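Local coordinates for lipoprotein (Streptococcus pneumoniae, PDB 3CX3) that binds zinc between its two lobes and probably delivers it, as a lipid-linked surface protein, to an ABC transporter, at residues A[130-135]-A[155-160]; A[162-167]-A[267-272]. One frame throughout, in Å; residues are numbered along the deposited sequence.

Interaction 1: A[130-135]-A[155-160]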
loop_
_atom_site.group_PDB
_atom_site.type_symbol
_atom_site.label_atom_id
_atom_site.label_comp_id
_atom_site.label_asym_id
_atom_site.label_seq_id
_atom_site.Cartn_x
_atom_site.Cartn_y
_atom_site.Cartn_z
ATOM N N GLU A 130 4.235 -12.043 0.549
ATOM C CA GLU A 130 4.833 -12.327 1.858
ATOM C C GLU A 130 4.053 -11.761 3.054
ATOM O O GLU A 130 4.093 -12.336 4.156
ATOM C CB GLU A 130 6.336 -11.997 1.950
ATOM C CG GLU A 130 6.897 -10.926 1.043
ATOM C CD GLU A 130 8.385 -11.195 0.713
ATOM O OE1 GLU A 130 8.699 -11.525 -0.467
ATOM O OE2 GLU A 130 9.223 -11.111 1.650
ATOM N N GLU A 131 3.323 -10.671 2.820
ATOM C CA GLU A 131 2.602 -9.996 3.887
ATOM C C GLU A 131 1.292 -10.689 4.182
ATOM O O GLU A 131 0.834 -10.681 5.327
ATOM C CB GLU A 131 2.368 -8.526 3.544
ATOM C CG GLU A 131 2.180 -7.680 4.778
ATOM C CD GLU A 131 1.895 -6.244 4.467
ATOM O OE1 GLU A 131 2.373 -5.747 3.427
ATOM O OE2 GLU A 131 1.195 -5.596 5.269
ATOM N N ALA A 132 0.700 -11.280 3.140
ATOM C CA ALA A 132 -0.453 -12.195 3.243
ATOM C C ALA A 132 -0.159 -13.372 4.164
ATOM O O ALA A 132 -0.966 -13.697 5.035
ATOM C CB ALA A 132 -0.812 -12.711 1.869
ATOM N N GLN A 133 1.000 -14.004 3.943
ATOM C CA GLN A 133 1.524 -15.097 4.781
ATOM C C GLN A 133 1.609 -14.735 6.263
ATOM O O GLN A 133 0.976 -15.382 7.107
ATOM C CB GLN A 133 2.921 -15.522 4.300
ATOM C CG GLN A 133 2.955 -16.761 3.461
ATOM C CD GLN A 133 3.052 -18.017 4.303
ATOM O OE1 GLN A 133 2.082 -18.416 4.934
ATOM N NE2 GLN A 133 4.235 -18.639 4.326
ATOM N N ILE A 134 2.405 -13.708 6.566
ATOM C CA ILE A 134 2.544 -13.209 7.936
ATOM C C ILE A 134 1.167 -13.071 8.559
ATOM O O ILE A 134 0.950 -13.481 9.695
ATOM C CB ILE A 134 3.263 -11.845 8.011
ATOM C CG1 ILE A 134 4.623 -11.912 7.300
ATOM C CG2 ILE A 134 3.417 -11.435 9.472
ATOM C CD1 ILE A 134 5.352 -10.569 7.103
ATOM N N ILE A 135 0.236 -12.512 7.797
ATOM C CA ILE A 135 -1.118 -12.293 8.284
ATOM C C ILE A 135 -1.734 -13.619 8.698
ATOM O O ILE A 135 -2.187 -13.769 9.847
ATOM C CB ILE A 135 -1.992 -11.533 7.245
ATOM C CG1 ILE A 135 -1.566 -10.058 7.186
ATOM C CG2 ILE A 135 -3.479 -11.694 7.556
ATOM C CD1 ILE A 135 -2.286 -9.203 6.149
ATOM N N GLN A 155 -2.358 -18.848 0.523
ATOM C CA GLN A 155 -1.648 -19.679 -0.443
ATOM C C GLN A 155 -2.032 -19.422 -1.887
ATOM O O GLN A 155 -1.168 -19.361 -2.782
ATOM C CB GLN A 155 -1.860 -21.153 -0.115
ATOM C CG GLN A 155 -0.599 -21.962 -0.280
ATOM C CD GLN A 155 0.629 -21.148 0.077
ATOM O OE1 GLN A 155 1.423 -20.794 -0.799
ATOM N NE2 GLN A 155 0.769 -20.805 1.361
ATOM N N ALA A 156 -3.338 -19.299 -2.108
ATOM C CA ALA A 156 -3.857 -18.899 -3.398
ATOM C C ALA A 156 -3.325 -17.512 -3.687
ATOM O O ALA A 156 -2.844 -17.246 -4.790
ATOM C CB ALA A 156 -5.382 -18.874 -3.384
ATOM N N PHE A 157 -3.396 -16.634 -2.688
ATOM C CA PHE A 157 -3.076 -15.237 -2.897
ATOM C C PHE A 157 -1.652 -15.172 -3.441
ATOM O O PHE A 157 -1.434 -14.724 -4.574
ATOM C CB PHE A 157 -3.265 -14.447 -1.598
ATOM C CG PHE A 157 -3.039 -12.960 -1.726
ATOM C CD1 PHE A 157 -4.115 -12.093 -1.952
ATOM C CD2 PHE A 157 -1.766 -12.423 -1.583
ATOM C CE1 PHE A 157 -3.920 -10.720 -2.043
ATOM C CE2 PHE A 157 -1.544 -11.050 -1.677
ATOM C CZ PHE A 157 -2.619 -10.190 -1.900
ATOM N N ILE A 158 -0.699 -15.685 -2.667
ATOM C CA ILE A 158 0.704 -15.646 -3.081
ATOM C C ILE A 158 0.889 -16.235 -4.470
ATOM O O ILE A 158 1.728 -15.765 -5.218
ATOM C CB ILE A 158 1.716 -16.238 -2.011
ATOM C CG1 ILE A 158 2.230 -17.634 -2.380
ATOM C CG2 ILE A 158 1.152 -16.185 -0.583
ATOM C CD1 ILE A 158 3.637 -17.639 -3.004
ATOM N N LYS A 159 0.076 -17.233 -4.815
ATOM C CA LYS A 159 0.140 -17.910 -6.119
ATOM C C LYS A 159 -0.290 -17.008 -7.270
ATOM O O LYS A 159 0.364 -16.970 -8.314
ATOM C CB LYS A 159 -0.732 -19.162 -6.105
ATOM C CG LYS A 159 -0.894 -19.858 -7.455
ATOM C CD LYS A 159 -2.300 -20.439 -7.614
ATOM C CE LYS A 159 -3.394 -19.402 -7.300
ATOM N NZ LYS A 159 -4.511 -19.498 -8.278
ATOM N N LYS A 160 -1.395 -16.293 -7.089
ATOM C CA LYS A 160 -1.886 -15.397 -8.134
ATOM C C LYS A 160 -1.119 -14.078 -8.108
ATOM O O LYS A 160 -1.273 -13.247 -9.000
ATOM C CB LYS A 160 -3.415 -15.195 -8.066
ATOM C CG LYS A 160 -3.990 -14.893 -6.678
ATOM C CD LYS A 160 -5.514 -14.986 -6.663
ATOM C CE LYS A 160 -6.065 -15.292 -5.256
ATOM N NZ LYS A 160 -5.888 -14.190 -4.254
#
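Phe157 carries its ring toward Ala132 because its CG stands anti to the backbone N (chi1 -176°), which extends the aromatic group away from helix 147-173 and past the flank of helix 125-142. The methyl group of Ala132 meets the CD2-CE2 bond of that ring obliquely: its CB lies 3.6 Å from Phe157 CD2 and 4.0 Å from Phe157 CE2. The two segments run almost exactly antiparallel, at 174°, with their axes 8.9 Å apart. A residue as small as alanine suits this place, since its single methyl lets the helices come this near with the ring lying close against it. The backbones come closest at Gln133 and Gln155, whose CA atoms are separated by 7.6 Å.

Toward solvent the contact becomes looser. The chi1 of Ile158, 104°, falls between the staggered positions and sets its CG2 nearly eclipsed with the backbone N; that CG2 is 4.5 Å from Gln133 CG. Gln133 and Gln155 border this side, and both are partly exposed, which suits a residue with a polar end on an aliphatic stem. Only 164 Å² is buried between the segments, and dispersion forces rather than polar bonds join them.

Phe157 reaches well beyond this pair. Its side chain also touches Met23 and Glu26 of helix 18-28, as well as Tyr268 and Leu269 of helix 268-281, so a large flat side chain suits a place where several helices converge; Met23 packs on Ala132 too. Helices 125-142 and 147-173 thus form an antiparallel helical hairpin, the segment of a zinc-binding solute-binding protein in which the last helix of the first lobe turns back into the long helix leading to the second.

Interaction 2: A[162-167]-A[267-272]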
loop_
_atom_site.group_PDB
_atom_site.type_symbol
_atom_site.label_atom_id
_atom_site.label_comp_id
_atom_site.label_asym_id
_atom_site.label_seq_id
_atom_site.Cartn_x
_atom_site.Cartn_y
_atom_site.Cartn_z
ATOM N N GLN A 162 2.477 -14.314 -7.637
ATOM C CA GLN A 162 3.647 -14.736 -8.411
ATOM C C GLN A 162 3.325 -14.789 -9.897
ATOM O O GLN A 162 4.210 -14.591 -10.719
ATOM C CB GLN A 162 4.243 -16.068 -7.904
ATOM C CG GLN A 162 5.727 -16.362 -8.372
ATOM C CD GLN A 162 6.738 -16.671 -7.211
ATOM O OE1 GLN A 162 7.961 -16.650 -7.411
ATOM N NE2 GLN A 162 6.216 -16.943 -6.008
ATOM N N GLU A 163 2.050 -15.017 -10.219
ATOM C CA GLU A 163 1.572 -15.062 -11.608
ATOM C C GLU A 163 1.461 -13.681 -12.247
ATOM O O GLU A 163 1.752 -13.510 -13.432
ATOM C CB GLU A 163 0.242 -15.817 -11.708
ATOM C CG GLU A 163 0.440 -17.318 -11.672
ATOM C CD GLU A 163 -0.844 -18.093 -11.840
ATOM O OE1 GLU A 163 -1.632 -18.166 -10.865
ATOM O OE2 GLU A 163 -1.053 -18.660 -12.940
ATOM N N LEU A 164 1.036 -12.708 -11.453
ATOM C CA LEU A 164 1.023 -11.307 -11.842
ATOM C C LEU A 164 2.446 -10.812 -12.205
ATOM O O LEU A 164 2.636 -10.167 -13.245
ATOM C CB LEU A 164 0.356 -10.483 -10.720
ATOM C CG LEU A 164 0.088 -8.968 -10.777
ATOM C CD1 LEU A 164 -0.216 -8.480 -12.192
ATOM C CD2 LEU A 164 -1.044 -8.578 -9.838
ATOM N N THR A 165 3.432 -11.140 -11.365
ATOM C CA THR A 165 4.863 -10.872 -11.644
ATOM C C THR A 165 5.331 -11.493 -12.961
ATOM O O THR A 165 6.141 -10.898 -13.668
ATOM C CB THR A 165 5.807 -11.385 -10.502
ATOM O OG1 THR A 165 5.449 -10.784 -9.255
ATOM C CG2 THR A 165 7.266 -11.038 -10.785
ATOM N N LYS A 166 4.828 -12.689 -13.265
ATOM C CA LYS A 166 5.156 -13.418 -14.502
ATOM C C LYS A 166 4.523 -12.828 -15.759
ATOM O O LYS A 166 5.197 -12.645 -16.782
ATOM C CB LYS A 166 4.747 -14.888 -14.400
ATOM C CG LYS A 166 5.899 -15.819 -14.200
ATOM C CD LYS A 166 5.989 -16.280 -12.777
ATOM C CE LYS A 166 6.432 -17.730 -12.726
ATOM N NZ LYS A 166 5.614 -18.589 -13.645
ATOM N N LYS A 167 3.224 -12.553 -15.686
ATOM C CA LYS A 167 2.518 -11.914 -16.783
ATOM C C LYS A 167 3.238 -10.621 -17.143
ATOM O O LYS A 167 3.512 -10.372 -18.316
ATOM C CB LYS A 167 1.058 -11.659 -16.395
ATOM C CG LYS A 167 0.142 -11.114 -17.492
ATOM C CD LYS A 167 -1.303 -11.126 -16.996
ATOM C CE LYS A 167 -2.160 -10.118 -17.719
ATOM N NZ LYS A 167 -2.735 -10.712 -18.949
ATOM N N THR A 267 -10.766 -7.466 -6.482
ATOM C CA THR A 267 -9.939 -8.090 -5.452
ATOM C C THR A 267 -8.798 -7.114 -5.119
ATOM O O THR A 267 -8.789 -6.005 -5.639
ATOM C CB THR A 267 -9.422 -9.472 -5.988
ATOM O OG1 THR A 267 -9.622 -10.498 -5.011
ATOM C CG2 THR A 267 -7.976 -9.437 -6.355
ATOM N N TYR A 268 -7.853 -7.482 -4.255
ATOM C CA TYR A 268 -6.675 -6.619 -4.071
ATOM C C TYR A 268 -5.769 -6.722 -5.289
ATOM O O TYR A 268 -5.455 -5.713 -5.929
ATOM C CB TYR A 268 -5.886 -6.949 -2.803
ATOM C CG TYR A 268 -4.624 -6.127 -2.699
ATOM C CD1 TYR A 268 -4.677 -4.792 -2.328
ATOM C CD2 TYR A 268 -3.385 -6.674 -2.999
ATOM C CE1 TYR A 268 -3.534 -4.023 -2.257
ATOM C CE2 TYR A 268 -2.227 -5.903 -2.919
ATOM C CZ TYR A 268 -2.317 -4.580 -2.546
ATOM O OH TYR A 268 -1.195 -3.804 -2.476
ATOM N N LEU A 269 -5.370 -7.952 -5.608
ATOM C CA LEU A 269 -4.494 -8.229 -6.732
ATOM C C LEU A 269 -5.060 -7.762 -8.074
ATOM O O LEU A 269 -4.309 -7.335 -8.960
ATOM C CB LEU A 269 -4.128 -9.706 -6.767
ATOM C CG LEU A 269 -3.061 -10.063 -5.729
ATOM C CD1 LEU A 269 -2.775 -11.555 -5.731
ATOM C CD2 LEU A 269 -1.770 -9.260 -5.950
ATOM N N GLU A 270 -6.381 -7.821 -8.203
ATOM C CA GLU A 270 -7.086 -7.268 -9.349
ATOM C C GLU A 270 -6.878 -5.753 -9.495
ATOM O O GLU A 270 -6.711 -5.271 -10.619
ATOM C CB GLU A 270 -8.569 -7.636 -9.285
ATOM C CG GLU A 270 -8.806 -9.112 -9.578
ATOM C CD GLU A 270 -10.254 -9.546 -9.508
ATOM O OE1 GLU A 270 -10.509 -10.710 -9.878
ATOM O OE2 GLU A 270 -11.133 -8.753 -9.090
ATOM N N ASN A 271 -6.871 -5.016 -8.373
ATOM C CA ASN A 271 -6.557 -3.571 -8.371
ATOM C C ASN A 271 -5.067 -3.251 -8.582
ATOM O O ASN A 271 -4.716 -2.268 -9.271
ATOM C CB ASN A 271 -7.010 -2.896 -7.068
ATOM C CG ASN A 271 -8.502 -2.635 -7.013
ATOM O OD1 ASN A 271 -9.053 -1.846 -7.789
ATOM N ND2 ASN A 271 -9.157 -3.261 -6.049
ATOM N N LEU A 272 -4.199 -4.051 -7.953
ATOM C CA LEU A 272 -2.763 -3.957 -8.201
ATOM C C LEU A 272 -2.509 -4.136 -9.694
ATOM O O LEU A 272 -1.913 -3.267 -10.339
ATOM C CB LEU A 272 -1.987 -4.984 -7.362
ATOM C CG LEU A 272 -0.451 -5.032 -7.371
ATOM C CD1 LEU A 272 0.227 -3.680 -7.157
ATOM C CD2 LEU A 272 0.013 -5.996 -6.324
#
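This is a small, buried leucine contact between the long helix 147-173, which connects the two lobes, and the first turn of the C-terminal helix 268-281. Leu164 makes all of it from its own side: its CD2 methyl lies 3.6 Å from the backbone Leu269 O, 4.0 Å from Leu269 CD2 and 4.4 Å from Leu272 CG. With CG anti to the backbone N (chi1 -177°), Leu164 stretches across to the other helix, where Leu269 and Leu272, about one turn apart, both take the same methyl, on one side of it. The side chains of Leu164 and Leu269 are set at a slant, and their CD2 methyls are the atoms that meet. All three leucines are buried, and a branched apolar side chain suits Leu164 because it reaches two neighbours a turn apart.

Beyond these segments Leu164 packs on Glu273 and Met276, further along the C-terminal helix, and Leu269 rests on Lys160 and Ala161 of the long helix.

The start of helix 268-281 is tied together from within. Thr267 N donates a nearly straight bond of 2.9 Å (170°) to Glu270 OE2, reaching the carboxylate from above its plane, 45° out of it. Asn271 ND2 adds a weak, bent bond of 2.8 Å to Thr267 O, and its OD1 is held by Asn264 ND2.

Tyr268 and Asn271 also touch Leu258, the neighbour of the zinc ligand Glu259, and the Leu272 side chain lies about 13 Å from the ion. In this protein the C-terminal helix thus packs on helix 147-173, the single long helix joining two lobes that is the hallmark of the metal-binding proteins of this ABC importer family.

How the interactions relate
From the N terminus, the chain first builds the lobe with strands 12-15, 33-36, 61-64 and 86-89, then enters helix 125-142. Interaction 1 closes the short, mostly helical loop that turns into helix 147-173. Interaction 2 opens on the next turn of that helix and closes about a hundred residues later, after the second four-stranded sheet, at helix 268-281. The loops therefore follow in series, neither nesting nor crossing. Their centres are 12 Å apart, and they meet directly: Phe157 O lies 3.6 Å from Leu269 CD1. The shared helix 147-173 thereby ties the last helix of the first lobe to the C-terminal helix.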